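Local coordinates for Iron(3+)-hydroxamate-binding protein FhuD (Bacillus subtilis subsp. subtilis, PDB 3G9Q) that binds iron(3+)-hydroxamate complexes and hands them to the membrane permease of the FhuCBGD ABC transporter, which imports ferrichrome and coprogen, at residues K29-N34 against E110-T115; K138-V143 against L176-T181; K146-M151 against S170-D175. One frame throughout, in Å; residues are numbered along the deposited sequence.

Interaction 1. Residues K29-N34 against E110-T115; sequences KTLGIN and EFAKMT
Leu-31 and Ile-33 press against Phe-111, Ala-112 and Thr-115 where two helix ends meet, in the amino-terminal alpha/beta lobe of a two-lobed FeuA-like binding protein. The apolar part centres on Leu-31, the last residue of helix 25-31. Its CD2 lies 3.9 Å from Phe-111 CB, the two side chains crossing at about a right angle, and equally close to the backbone N of Ala-112. The other branch, CD1, stands 4.3 Å from Ala-112 CB, on the next residue. Beyond CB the Phe-111 ring turns off to meet the rings of Tyr-24 and Phe-28. After Gly-32, whose positive phi of 96° ends the helix, Ile-33 reaches Thr-115 tip to tip. Its CD1 sits 3.6 Å from Thr-115 OG1, while CG1 is 4.1 Å from both CB and CG2 of the threonine.

The polar part stays on the second helix. Thr-115 OG1, set between the backbone N and the carbonyl carbon (chi1 56°), donates to Phe-111 O and also hydrogen-bonds Thr-117 OG1. An alanine here would remove OG1 and CG2, and would probably leave Phe-111 O without its side-chain donor, Thr-117 OG1 without this partner, and a gap beside Ile-33 CD1. Ala-121 of helix 118-143 touches both Leu-31 and Ala-112, bringing the long interlobe helix into the same cluster. Phe-111 O is gripped twice: Thr-115 N at 3.0 Å and Thr-115 OG1 at 2.8 Å approach from opposite faces of the carbonyl plane, OG1 tilted 26° out of it.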
ATOM      1  N   LYS A  29      -6.555  -5.179 -12.285  1.00 44.35           N
ATOM      2  CA  LYS A  29      -5.450  -5.677 -13.094  1.00 44.90           C
ATOM      3  C   LYS A  29      -5.240  -7.143 -12.718  1.00 41.70           C
ATOM      4  O   LYS A  29      -5.155  -8.007 -13.588  1.00 45.68           O
ATOM      5  CB  LYS A  29      -4.171  -4.861 -12.837  1.00 48.26           C
ATOM      6  CG  LYS A  29      -3.004  -5.213 -13.748  1.00 40.38           C
ATOM      7  CD  LYS A  29      -3.369  -5.047 -15.196  1.00 38.73           C
ATOM      8  CE  LYS A  29      -2.457  -5.901 -16.050  1.00 49.79           C
ATOM      9  NZ  LYS A  29      -2.996  -6.051 -17.432  1.00 63.07           N
ATOM     10  N   THR A  30      -5.175  -7.434 -11.424  1.00 35.09           N
ATOM     11  CA  THR A  30      -4.994  -8.819 -11.000  1.00 51.25           C
ATOM     12  C   THR A  30      -6.115  -9.707 -11.562  1.00 52.29           C
ATOM     13  O   THR A  30      -5.850 -10.769 -12.124  1.00 53.33           O
ATOM     14  CB  THR A  30      -4.963  -8.963  -9.458  1.00 43.34           C
ATOM     15  OG1 THR A  30      -3.908  -8.155  -8.930  1.00 49.43           O
ATOM     16  CG2 THR A  30      -4.699 -10.412  -9.061  1.00 42.39           C
ATOM     17  N   LEU A  31      -7.362  -9.265 -11.424  1.00 50.56           N
ATOM     18  CA  LEU A  31      -8.496 -10.033 -11.922  1.00 54.22           C
ATOM     19  C   LEU A  31      -8.496 -10.161 -13.453  1.00 60.13           C
ATOM     20  O   LEU A  31      -9.113 -11.074 -14.012  1.00 63.28           O
ATOM     21  CB  LEU A  31      -9.812  -9.402 -11.437  1.00 47.57           C
ATOM     22  CG  LEU A  31     -10.410  -9.730 -10.057  1.00 36.24           C
ATOM     23  CD1 LEU A  31      -9.457 -10.491  -9.197  1.00 17.17           C
ATOM     24  CD2 LEU A  31     -10.839  -8.427  -9.401  1.00 33.22           C
ATOM     25  N   GLY A  32      -7.799  -9.253 -14.137  1.00 66.20           N
ATOM     26  CA  GLY A  32      -7.743  -9.306 -15.595  1.00 63.53           C
ATOM     27  C   GLY A  32      -8.735  -8.410 -16.319  1.00 57.35           C
ATOM     28  O   GLY A  32      -8.781  -8.398 -17.549  1.00 54.13           O
ATOM     29  N   ILE A  33      -9.537  -7.666 -15.561  1.00 52.71           N
ATOM     30  CA  ILE A  33     -10.514  -6.761 -16.157  1.00 45.91           C
ATOM     31  C   ILE A  33      -9.796  -5.633 -16.884  1.00 43.27           C
ATOM     32  O   ILE A  33      -8.996  -4.898 -16.308  1.00 43.97           O
ATOM     33  CB  ILE A  33     -11.467  -6.153 -15.096  1.00 50.57           C
ATOM     34  CG1 ILE A  33     -12.532  -7.177 -14.706  1.00 53.68           C
ATOM     35  CG2 ILE A  33     -12.136  -4.894 -15.645  1.00 49.31           C
ATOM     36  CD1 ILE A  33     -12.034  -8.313 -13.816  1.00 65.34           C
ATOM     37  N   ASN A  34     -10.093  -5.499 -18.161  1.00 40.57           N
ATOM     38  CA  ASN A  34      -9.460  -4.473 -18.944  1.00 47.04           C
ATOM     39  C   ASN A  34      -9.864  -3.076 -18.451  1.00 46.67           C
ATOM     40  O   ASN A  34     -11.052  -2.724 -18.410  1.00 42.22           O
ATOM     41  CB  ASN A  34      -9.820  -4.691 -20.413  1.00 45.62           C
ATOM     42  CG  ASN A  34      -9.293  -3.606 -21.303  1.00 49.33           C
ATOM     43  OD1 ASN A  34      -8.113  -3.247 -21.241  1.00 59.45           O
ATOM     44  ND2 ASN A  34     -10.163  -3.072 -22.150  1.00 53.30           N
ATOM     45  N   GLU A 110     -14.571  -8.992  -3.245  1.00 51.94           N
ATOM     46  CA  GLU A 110     -15.798  -8.246  -3.515  1.00 56.84           C
ATOM     47  C   GLU A 110     -15.816  -7.938  -5.005  1.00 56.63           C
ATOM     48  O   GLU A 110     -16.827  -8.131  -5.673  1.00 63.90           O
ATOM     49  CB  GLU A 110     -15.821  -6.931  -2.730  1.00 64.84           C
ATOM     50  CG  GLU A 110     -17.105  -6.117  -2.878  1.00 72.69           C
ATOM     51  CD  GLU A 110     -16.980  -4.695  -2.318  1.00 90.68           C
ATOM     52  OE1 GLU A 110     -16.282  -3.863  -2.943  1.00 94.87           O
ATOM     53  OE2 GLU A 110     -17.579  -4.410  -1.254  1.00 91.07           O
ATOM     54  N   PHE A 111     -14.681  -7.466  -5.516  1.00 50.31           N
ATOM     55  CA  PHE A 111     -14.538  -7.120  -6.927  1.00 44.48           C
ATOM     56  C   PHE A 111     -14.572  -8.358  -7.808  1.00 43.72           C
ATOM     57  O   PHE A 111     -15.096  -8.312  -8.914  1.00 42.74           O
ATOM     58  CB  PHE A 111     -13.220  -6.375  -7.164  1.00 48.91           C
ATOM     59  CG  PHE A 111     -13.209  -4.953  -6.655  1.00 39.19           C
ATOM     60  CD1 PHE A 111     -12.034  -4.392  -6.176  1.00 42.61           C
ATOM     61  CD2 PHE A 111     -14.358  -4.166  -6.684  1.00 43.66           C
ATOM     62  CE1 PHE A 111     -12.006  -3.077  -5.735  1.00 48.62           C
ATOM     63  CE2 PHE A 111     -14.333  -2.846  -6.244  1.00 39.37           C
ATOM     64  CZ  PHE A 111     -13.158  -2.306  -5.771  1.00 44.19           C
ATOM     65  N   ALA A 112     -14.004  -9.459  -7.321  1.00 44.44           N
ATOM     66  CA  ALA A 112     -13.980 -10.702  -8.080  1.00 50.30           C
ATOM     67  C   ALA A 112     -15.404 -11.206  -8.291  1.00 53.26           C
ATOM     68  O   ALA A 112     -15.773 -11.615  -9.390  1.00 53.94           O
ATOM     69  CB  ALA A 112     -13.150 -11.748  -7.347  1.00 47.79           C
ATOM     70  N   LYS A 113     -16.199 -11.158  -7.230  1.00 48.66           N
ATOM     71  CA  LYS A 113     -17.587 -11.599  -7.268  1.00 56.65           C
ATOM     72  C   LYS A 113     -18.400 -10.667  -8.149  1.00 57.37           C
ATOM     73  O   LYS A 113     -19.245 -11.105  -8.930  1.00 61.57           O
ATOM     74  CB  LYS A 113     -18.156 -11.613  -5.844  1.00 62.62           C
ATOM     75  CG  LYS A 113     -19.521 -12.260  -5.677  1.00 59.86           C
ATOM     76  CD  LYS A 113     -20.649 -11.286  -5.976  1.00 69.02           C
ATOM     77  CE  LYS A 113     -22.003 -11.911  -5.656  1.00 78.25           C
ATOM     78  NZ  LYS A 113     -22.292 -13.134  -6.478  1.00 75.09           N
HETATM   79  N   MSE A 114     -18.133  -9.375  -8.015  1.00 58.61           N
HETATM   80  CA  MSE A 114     -18.812  -8.348  -8.792  1.00 62.80           C
HETATM   81  C   MSE A 114     -18.569  -8.480 -10.293  1.00 59.71           C
HETATM   82  O   MSE A 114     -19.451  -8.181 -11.096  1.00 59.05           O
HETATM   83  CB  MSE A 114     -18.344  -6.964  -8.335  1.00 75.71           C
HETATM   84  CG  MSE A 114     -18.839  -5.800  -9.193  1.00 82.51           C
HETATM   85 SE   MSE A 114     -17.947  -4.124  -8.741  1.00106.11          SE
HETATM   86  CE  MSE A 114     -18.621  -3.908  -6.918  1.00 83.78           C
ATOM     87  N   THR A 115     -17.382  -8.936 -10.674  1.00 56.69           N
ATOM     88  CA  THR A 115     -17.048  -9.048 -12.088  1.00 51.65           C
ATOM     89  C   THR A 115     -17.104 -10.447 -12.675  1.00 51.60           C
ATOM     90  O   THR A 115     -16.963 -10.615 -13.888  1.00 44.90           O
ATOM     91  CB  THR A 115     -15.647  -8.442 -12.358  1.00 62.44           C
ATOM     92  OG1 THR A 115     -14.668  -9.085 -11.525  1.00 49.27           O
ATOM     93  CG2 THR A 115     -15.664  -6.931 -12.065  1.00 40.38           C
TER

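Interaction 2. Residues K138-V143 against L176-T181; sequences KIKKAV and LGLQAT
Leu-178 CD2 rests against two side chains one helical turn apart on the same helix face, Ile-139 and Val-143, each crossing it at about a right angle. Ile-139 CG2 is 4.1 Å from Leu-178 CD2 and nearly as close to CD1, so it spans both branches. Val-143 offers CG2 alone, 4.0 Å from Leu-178 CD2; chi1 of -49° puts CG1 anti to the carbonyl carbon, which leaves CG2 between the backbone N and that carbon, facing the leucine. Lys-140 adds the aliphatic part of its chain, CD lying 4.3 Å from Leu-178 CD2 and 4.2 Å from Leu-176 O. The chain curls, and CE passes near Gly-177 O.

Behind this apolar shell, Gly-177 leaves the helical path with positive phi (52°), a conformation that favours glycine, and turns the chain out of helix 169-175. Backbone hydrogen bonds pair Leu-178 with Ile-172 and Gln-179 with Ile-148. The contact thus packs the last turns of helix 118-143 on the loop between helices 169-175 and 182-189; helix 255-270 touches Ile-139 through Thr-266, Leu-269 and Thr-270, and Leu-178 also meets Ile-172 of helix 169-175.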
ATOM      1  N   LYS A 138      11.840 -17.183   5.839  1.00 39.26           N
ATOM      2  CA  LYS A 138      13.145 -16.720   5.373  1.00 41.96           C
ATOM      3  C   LYS A 138      13.652 -15.555   6.223  1.00 44.75           C
ATOM      4  O   LYS A 138      14.840 -15.469   6.525  1.00 45.58           O
ATOM      5  CB  LYS A 138      13.045 -16.295   3.913  1.00 39.81           C
ATOM      6  CG  LYS A 138      14.363 -16.300   3.181  1.00 31.64           C
ATOM      7  CD  LYS A 138      14.841 -14.889   2.941  1.00 46.46           C
ATOM      8  CE  LYS A 138      15.540 -14.771   1.586  1.00 39.98           C
ATOM      9  NZ  LYS A 138      14.597 -14.963   0.454  1.00 29.52           N
ATOM     10  N   ILE A 139      12.727 -14.674   6.611  1.00 52.83           N
ATOM     11  CA  ILE A 139      13.030 -13.500   7.424  1.00 48.44           C
ATOM     12  C   ILE A 139      13.278 -13.889   8.889  1.00 46.92           C
ATOM     13  O   ILE A 139      14.311 -13.533   9.434  1.00 52.20           O
ATOM     14  CB  ILE A 139      11.868 -12.432   7.362  1.00 48.56           C
ATOM     15  CG1 ILE A 139      11.454 -12.143   5.917  1.00 49.91           C
ATOM     16  CG2 ILE A 139      12.317 -11.107   7.971  1.00 47.48           C
ATOM     17  CD1 ILE A 139      12.560 -11.659   4.939  1.00 48.48           C
ATOM     18  N   LYS A 140      12.351 -14.606   9.531  1.00 53.32           N
ATOM     19  CA  LYS A 140      12.538 -14.998  10.944  1.00 58.92           C
ATOM     20  C   LYS A 140      13.905 -15.655  11.148  1.00 64.63           C
ATOM     21  O   LYS A 140      14.486 -15.587  12.227  1.00 68.93           O
ATOM     22  CB  LYS A 140      11.439 -15.973  11.416  1.00 57.63           C
ATOM     23  CG  LYS A 140      10.003 -15.407  11.412  1.00 70.18           C
ATOM     24  CD  LYS A 140       9.690 -14.495  12.597  1.00 65.32           C
ATOM     25  CE  LYS A 140       9.154 -15.280  13.788  1.00 68.64           C
ATOM     26  NZ  LYS A 140      10.093 -16.335  14.259  1.00 60.41           N
ATOM     27  N   LYS A 141      14.413 -16.288  10.098  1.00 65.66           N
ATOM     28  CA  LYS A 141      15.706 -16.939  10.167  1.00 59.26           C
ATOM     29  C   LYS A 141      16.824 -15.891  10.199  1.00 55.42           C
ATOM     30  O   LYS A 141      17.774 -16.010  10.969  1.00 56.68           O
ATOM     31  CB  LYS A 141      15.855 -17.870   8.966  1.00 61.78           C
ATOM     32  CG  LYS A 141      17.002 -18.857   9.057  1.00 70.52           C
ATOM     33  CD  LYS A 141      17.074 -19.708   7.794  1.00 83.74           C
ATOM     34  CE  LYS A 141      17.287 -18.837   6.548  1.00 92.69           C
ATOM     35  NZ  LYS A 141      17.447 -19.633   5.290  1.00 96.96           N
ATOM     36  N   ALA A 142      16.695 -14.855   9.378  1.00 56.66           N
ATOM     37  CA  ALA A 142      17.690 -13.790   9.306  1.00 53.75           C
ATOM     38  C   ALA A 142      17.617 -12.725  10.414  1.00 59.05           C
ATOM     39  O   ALA A 142      18.644 -12.124  10.726  1.00 64.80           O
ATOM     40  CB  ALA A 142      17.617 -13.107   7.941  1.00 33.67           C
ATOM     41  N   VAL A 143      16.440 -12.483  11.007  1.00 56.49           N
ATOM     42  CA  VAL A 143      16.314 -11.452  12.053  1.00 51.70           C
ATOM     43  C   VAL A 143      15.850 -11.920  13.423  1.00 57.56           C
ATOM     44  O   VAL A 143      15.941 -11.173  14.394  1.00 55.19           O
ATOM     45  CB  VAL A 143      15.346 -10.334  11.647  1.00 51.00           C
ATOM     46  CG1 VAL A 143      15.676  -9.830  10.249  1.00 43.40           C
ATOM     47  CG2 VAL A 143      13.918 -10.832  11.745  1.00 32.45           C
ATOM     48  N   LEU A 176       4.084 -11.095   8.416  1.00 44.71           N
ATOM     49  CA  LEU A 176       5.430 -11.566   8.698  1.00 45.75           C
ATOM     50  C   LEU A 176       5.659 -11.821  10.192  1.00 46.98           C
ATOM     51  O   LEU A 176       6.692 -12.368  10.597  1.00 50.57           O
ATOM     52  CB  LEU A 176       6.451 -10.556   8.169  1.00 51.61           C
ATOM     53  CG  LEU A 176       6.494 -10.347   6.650  1.00 47.05           C
ATOM     54  CD1 LEU A 176       7.417  -9.196   6.334  1.00 49.21           C
ATOM     55  CD2 LEU A 176       6.958 -11.608   5.948  1.00 44.32           C
ATOM     56  N   GLY A 177       4.684 -11.422  11.005  1.00 45.30           N
ATOM     57  CA  GLY A 177       4.766 -11.611  12.445  1.00 37.48           C
ATOM     58  C   GLY A 177       6.041 -11.089  13.086  1.00 51.44           C
ATOM     59  O   GLY A 177       6.518 -11.647  14.078  1.00 50.30           O
ATOM     60  N   LEU A 178       6.593 -10.017  12.524  1.00 44.45           N
ATOM     61  CA  LEU A 178       7.812  -9.426  13.047  1.00 39.11           C
ATOM     62  C   LEU A 178       7.482  -8.569  14.278  1.00 41.14           C
ATOM     63  O   LEU A 178       6.387  -8.030  14.371  1.00 40.77           O
ATOM     64  CB  LEU A 178       8.487  -8.615  11.936  1.00 42.94           C
ATOM     65  CG  LEU A 178       8.872  -9.515  10.755  1.00 39.07           C
ATOM     66  CD1 LEU A 178       9.337  -8.677   9.542  1.00 36.29           C
ATOM     67  CD2 LEU A 178       9.945 -10.473  11.199  1.00 15.22           C
ATOM     68  N   GLN A 179       8.404  -8.463  15.234  1.00 38.29           N
ATOM     69  CA  GLN A 179       8.119  -7.681  16.437  1.00 45.30           C
ATOM     70  C   GLN A 179       8.437  -6.192  16.350  1.00 49.04           C
ATOM     71  O   GLN A 179       9.220  -5.746  15.502  1.00 45.98           O
ATOM     72  CB  GLN A 179       8.843  -8.252  17.668  1.00 46.04           C
ATOM     73  CG  GLN A 179       8.197  -9.473  18.298  1.00 61.85           C
ATOM     74  CD  GLN A 179       8.427 -10.741  17.487  1.00 76.31           C
ATOM     75  OE1 GLN A 179       9.570 -11.218  17.355  1.00 76.72           O
ATOM     76  NE2 GLN A 179       7.343 -11.296  16.934  1.00 69.34           N
ATOM     77  N   ALA A 180       7.816  -5.437  17.256  1.00 42.34           N
ATOM     78  CA  ALA A 180       7.993  -3.987  17.371  1.00 44.87           C
ATOM     79  C   ALA A 180       8.408  -3.667  18.809  1.00 43.73           C
ATOM     80  O   ALA A 180       8.187  -4.481  19.710  1.00 43.73           O
ATOM     81  CB  ALA A 180       6.689  -3.279  17.029  1.00 26.75           C
ATOM     82  N   THR A 181       9.022  -2.509  19.034  1.00 48.66           N
ATOM     83  CA  THR A 181       9.414  -2.142  20.406  1.00 54.46           C
ATOM     84  C   THR A 181       8.162  -1.934  21.283  1.00 40.76           C
ATOM     85  O   THR A 181       7.111  -1.525  20.792  1.00 42.53           O
ATOM     86  CB  THR A 181      10.310  -0.851  20.437  1.00 55.46           C
ATOM     87  OG1 THR A 181       9.528   0.307  20.117  1.00 35.75           O
ATOM     88  CG2 THR A 181      11.461  -0.979  19.438  1.00 57.38           C
TER

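Interaction 3. Residues K146-M151 against S170-D175; sequences KTISIM and SIIYKD
Tyr-173 reaches with the far end of its ring to Ile-148 and Ile-150, the inward-pointing residues of strand 148-154, in helix-on-sheet packing of the carboxy-terminal alpha/beta lobe. Starting at CB, chi1 of -62° puts CG anti to the carbonyl carbon, and the ring then runs out to the strand. On one side, CD2 passes Leu-178 O, and CE2 meets Ala-180 CB as well as Ile-148 O. On the other, CE1 takes Ile-150 CD1 at 3.8 Å; these two side chains reach toward each other, tip to tip. CZ is 3.8 Å from Ile-148 CD1. At the tip, OH donates a hydrogen bond to Ile-148 O, 2.5 Å away as modelled, and this acceptor lies in the plane of the ring, at its edge. A backbone carbonyl in the sheet thus receives the phenol hydrogen; the bond would help set where the ring ends, though its modelled length is doubtful.

Ile-172 CG2, from the preceding residue, lies over one face of the same ring, 3.8 Å above the plane and offset toward the rim. That methyl also carries the contact to Ile-148, 3.9 Å from its CG2, and it also touches CD1. Ile-150 CD1 adds a looser touch, 4.3 Å from Ile-172 CB.

The helix ends in a wider pi-type turn over 171-175, where Asp-175 N bonds Ser-170 O. Strand and helix segments run roughly antiparallel, at 151°, with their axes 10.0 Å apart. Strand 148-154 lies between strands 157-161 and 210-215; Ser-149, pointing away from the helix, bonds Gly-208 N through OG. Helix 255-270 packs on Ile-171 and Ile-172, and Asp-175 touches helix 118-143.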
ATOM      1  N   LYS A 146      14.179  -9.858  16.401  1.00 60.48           N
ATOM      2  CA  LYS A 146      14.621  -8.484  16.311  1.00 51.15           C
ATOM      3  C   LYS A 146      13.389  -7.642  15.974  1.00 48.54           C
ATOM      4  O   LYS A 146      12.460  -8.106  15.303  1.00 50.62           O
ATOM      5  CB  LYS A 146      15.691  -8.336  15.237  1.00 56.67           C
ATOM      6  CG  LYS A 146      17.052  -7.886  15.760  1.00 60.29           C
ATOM      7  CD  LYS A 146      17.648  -8.849  16.760  1.00 64.45           C
ATOM      8  CE  LYS A 146      19.120  -8.541  16.979  1.00 62.09           C
ATOM      9  NZ  LYS A 146      19.902  -8.809  15.743  1.00 71.73           N
ATOM     10  N   THR A 147      13.386  -6.412  16.471  1.00 43.89           N
ATOM     11  CA  THR A 147      12.287  -5.487  16.275  1.00 42.89           C
ATOM     12  C   THR A 147      12.454  -4.654  15.024  1.00 47.34           C
ATOM     13  O   THR A 147      13.568  -4.448  14.527  1.00 45.95           O
ATOM     14  CB  THR A 147      12.202  -4.519  17.431  1.00 52.04           C
ATOM     15  OG1 THR A 147      13.393  -3.715  17.464  1.00 38.74           O
ATOM     16  CG2 THR A 147      12.067  -5.283  18.743  1.00 48.26           C
ATOM     17  N   ILE A 148      11.343  -4.145  14.522  1.00 41.79           N
ATOM     18  CA  ILE A 148      11.408  -3.334  13.330  1.00 36.25           C
ATOM     19  C   ILE A 148      10.458  -2.156  13.427  1.00 38.23           C
ATOM     20  O   ILE A 148       9.341  -2.292  13.915  1.00 42.96           O
ATOM     21  CB  ILE A 148      11.101  -4.188  12.090  1.00 47.65           C
ATOM     22  CG1 ILE A 148      10.616  -3.294  10.956  1.00 47.65           C
ATOM     23  CG2 ILE A 148      10.102  -5.276  12.429  1.00 41.11           C
ATOM     24  CD1 ILE A 148       9.124  -2.846  10.931  1.00 72.95           C
ATOM     25  N   SER A 149      10.918  -0.992  12.972  1.00 31.89           N
ATOM     26  CA  SER A 149      10.117   0.227  13.017  1.00 26.28           C
ATOM     27  C   SER A 149       9.708   0.684  11.641  1.00 29.88           C
ATOM     28  O   SER A 149      10.333   0.333  10.643  1.00 30.68           O
ATOM     29  CB  SER A 149      10.905   1.382  13.647  1.00 32.59           C
ATOM     30  OG  SER A 149      11.455   1.048  14.896  1.00 33.09           O
ATOM     31  N   ILE A 150       8.652   1.479  11.589  1.00 31.14           N
ATOM     32  CA  ILE A 150       8.223   2.049  10.325  1.00 42.14           C
ATOM     33  C   ILE A 150       7.911   3.512  10.585  1.00 52.60           C
ATOM     34  O   ILE A 150       7.035   3.833  11.395  1.00 57.13           O
ATOM     35  CB  ILE A 150       6.971   1.390   9.759  1.00 41.34           C
ATOM     36  CG1 ILE A 150       7.221  -0.112   9.563  1.00 36.20           C
ATOM     37  CG2 ILE A 150       6.610   2.082   8.436  1.00 22.86           C
ATOM     38  CD1 ILE A 150       5.969  -0.938   9.282  1.00 35.76           C
HETATM   39  N   MSE A 151       8.634   4.405   9.919  1.00 46.73           N
HETATM   40  CA  MSE A 151       8.384   5.818  10.123  1.00 54.09           C
HETATM   41  C   MSE A 151       8.661   6.721   8.940  1.00 51.75           C
HETATM   42  O   MSE A 151       9.564   6.477   8.139  1.00 44.15           O
HETATM   43  CB  MSE A 151       9.134   6.320  11.372  1.00 57.63           C
HETATM   44  CG  MSE A 151      10.566   5.807  11.566  1.00 68.23           C
HETATM   45 SE   MSE A 151      11.374   6.181  13.362  1.00 87.40          SE
HETATM   46  CE  MSE A 151      10.612   4.700  14.420  1.00 75.47           C
ATOM     47  N   SER A 170       0.614  -3.669   7.946  1.00 42.07           N
ATOM     48  CA  SER A 170      -0.061  -4.953   8.079  1.00 47.25           C
ATOM     49  C   SER A 170       0.824  -6.084   7.571  1.00 50.73           C
ATOM     50  O   SER A 170       0.698  -7.220   8.024  1.00 48.25           O
ATOM     51  CB  SER A 170      -1.413  -4.957   7.339  1.00 51.47           C
ATOM     52  OG  SER A 170      -1.275  -5.151   5.936  1.00 60.04           O
ATOM     53  N   ILE A 171       1.732  -5.774   6.647  1.00 51.19           N
ATOM     54  CA  ILE A 171       2.626  -6.800   6.101  1.00 53.94           C
ATOM     55  C   ILE A 171       3.628  -7.256   7.166  1.00 59.79           C
ATOM     56  O   ILE A 171       3.738  -8.447   7.511  1.00 56.18           O
ATOM     57  CB  ILE A 171       3.461  -6.274   4.879  1.00 50.74           C
ATOM     58  CG1 ILE A 171       2.645  -5.279   4.044  1.00 60.14           C
ATOM     59  CG2 ILE A 171       3.899  -7.438   4.017  1.00 26.08           C
ATOM     60  CD1 ILE A 171       1.306  -5.782   3.441  1.00 71.55           C
ATOM     61  N   ILE A 172       4.354  -6.272   7.682  1.00 56.75           N
ATOM     62  CA  ILE A 172       5.399  -6.473   8.674  1.00 50.98           C
ATOM     63  C   ILE A 172       4.971  -6.960  10.057  1.00 50.36           C
ATOM     64  O   ILE A 172       5.609  -7.854  10.630  1.00 47.46           O
ATOM     65  CB  ILE A 172       6.211  -5.181   8.810  1.00 40.60           C
ATOM     66  CG1 ILE A 172       7.008  -4.984   7.509  1.00 27.59           C
ATOM     67  CG2 ILE A 172       7.056  -5.222  10.053  1.00 27.27           C
ATOM     68  CD1 ILE A 172       8.250  -5.853   7.394  1.00 70.66           C
ATOM     69  N   TYR A 173       3.891  -6.402  10.587  1.00 37.67           N
ATOM     70  CA  TYR A 173       3.473  -6.797  11.912  1.00 38.59           C
ATOM     71  C   TYR A 173       2.442  -7.906  11.993  1.00 41.67           C
ATOM     72  O   TYR A 173       2.231  -8.448  13.073  1.00 47.04           O
ATOM     73  CB  TYR A 173       3.000  -5.566  12.686  1.00 35.89           C
ATOM     74  CG  TYR A 173       4.077  -4.521  12.890  1.00 46.89           C
ATOM     75  CD1 TYR A 173       3.882  -3.204  12.468  1.00 48.17           C
ATOM     76  CD2 TYR A 173       5.303  -4.847  13.490  1.00 51.92           C
ATOM     77  CE1 TYR A 173       4.872  -2.237  12.632  1.00 44.87           C
ATOM     78  CE2 TYR A 173       6.305  -3.878  13.658  1.00 40.47           C
ATOM     79  CZ  TYR A 173       6.073  -2.579  13.223  1.00 50.97           C
ATOM     80  OH  TYR A 173       7.042  -1.616  13.371  1.00 56.57           O
ATOM     81  N   LYS A 174       1.814  -8.260  10.870  1.00 49.98           N
ATOM     82  CA  LYS A 174       0.796  -9.325  10.861  1.00 55.03           C
ATOM     83  C   LYS A 174       1.152 -10.518   9.968  1.00 56.61           C
ATOM     84  O   LYS A 174       1.165 -11.657  10.431  1.00 52.77           O
ATOM     85  CB  LYS A 174      -0.567  -8.797  10.397  1.00 62.65           C
ATOM     86  CG  LYS A 174      -1.191  -7.700  11.226  1.00 65.34           C
ATOM     87  CD  LYS A 174      -2.644  -7.487  10.805  1.00 70.05           C
ATOM     88  CE  LYS A 174      -3.529  -8.670  11.229  1.00 74.48           C
ATOM     89  NZ  LYS A 174      -3.460  -8.919  12.709  1.00 70.57           N
ATOM     90  N   ASP A 175       1.412 -10.262   8.686  1.00 50.95           N
ATOM     91  CA  ASP A 175       1.755 -11.340   7.760  1.00 49.38           C
ATOM     92  C   ASP A 175       3.129 -11.940   8.048  1.00 51.85           C
ATOM     93  O   ASP A 175       3.322 -13.145   7.928  1.00 50.53           O
ATOM     94  CB  ASP A 175       1.746 -10.852   6.307  1.00 53.55           C
ATOM     95  CG  ASP A 175       0.386 -10.377   5.849  1.00 50.69           C
ATOM     96  OD1 ASP A 175       0.020  -9.236   6.181  1.00 54.74           O
ATOM     97  OD2 ASP A 175      -0.318 -11.146   5.154  1.00 56.38           O
TER

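Interactions 2 and 3 form one neighbourhood, their centres 8 Å apart, and interaction 3 is nested along the chain inside the loop that interaction 2 closes. They join where Leu-176 N meets Ile-171 O, 2.8 Å apart. Interaction 1 comes first in the sequence and lies in the other lobe, its centre 33 Å from that of interaction 2. Helix 118-143 spans this distance, touching interaction 1 near its start and supplying interaction 2 at its end. Such a helical backbone between lobes is characteristic of this binding-protein family, in which the ligand sits between the lobes.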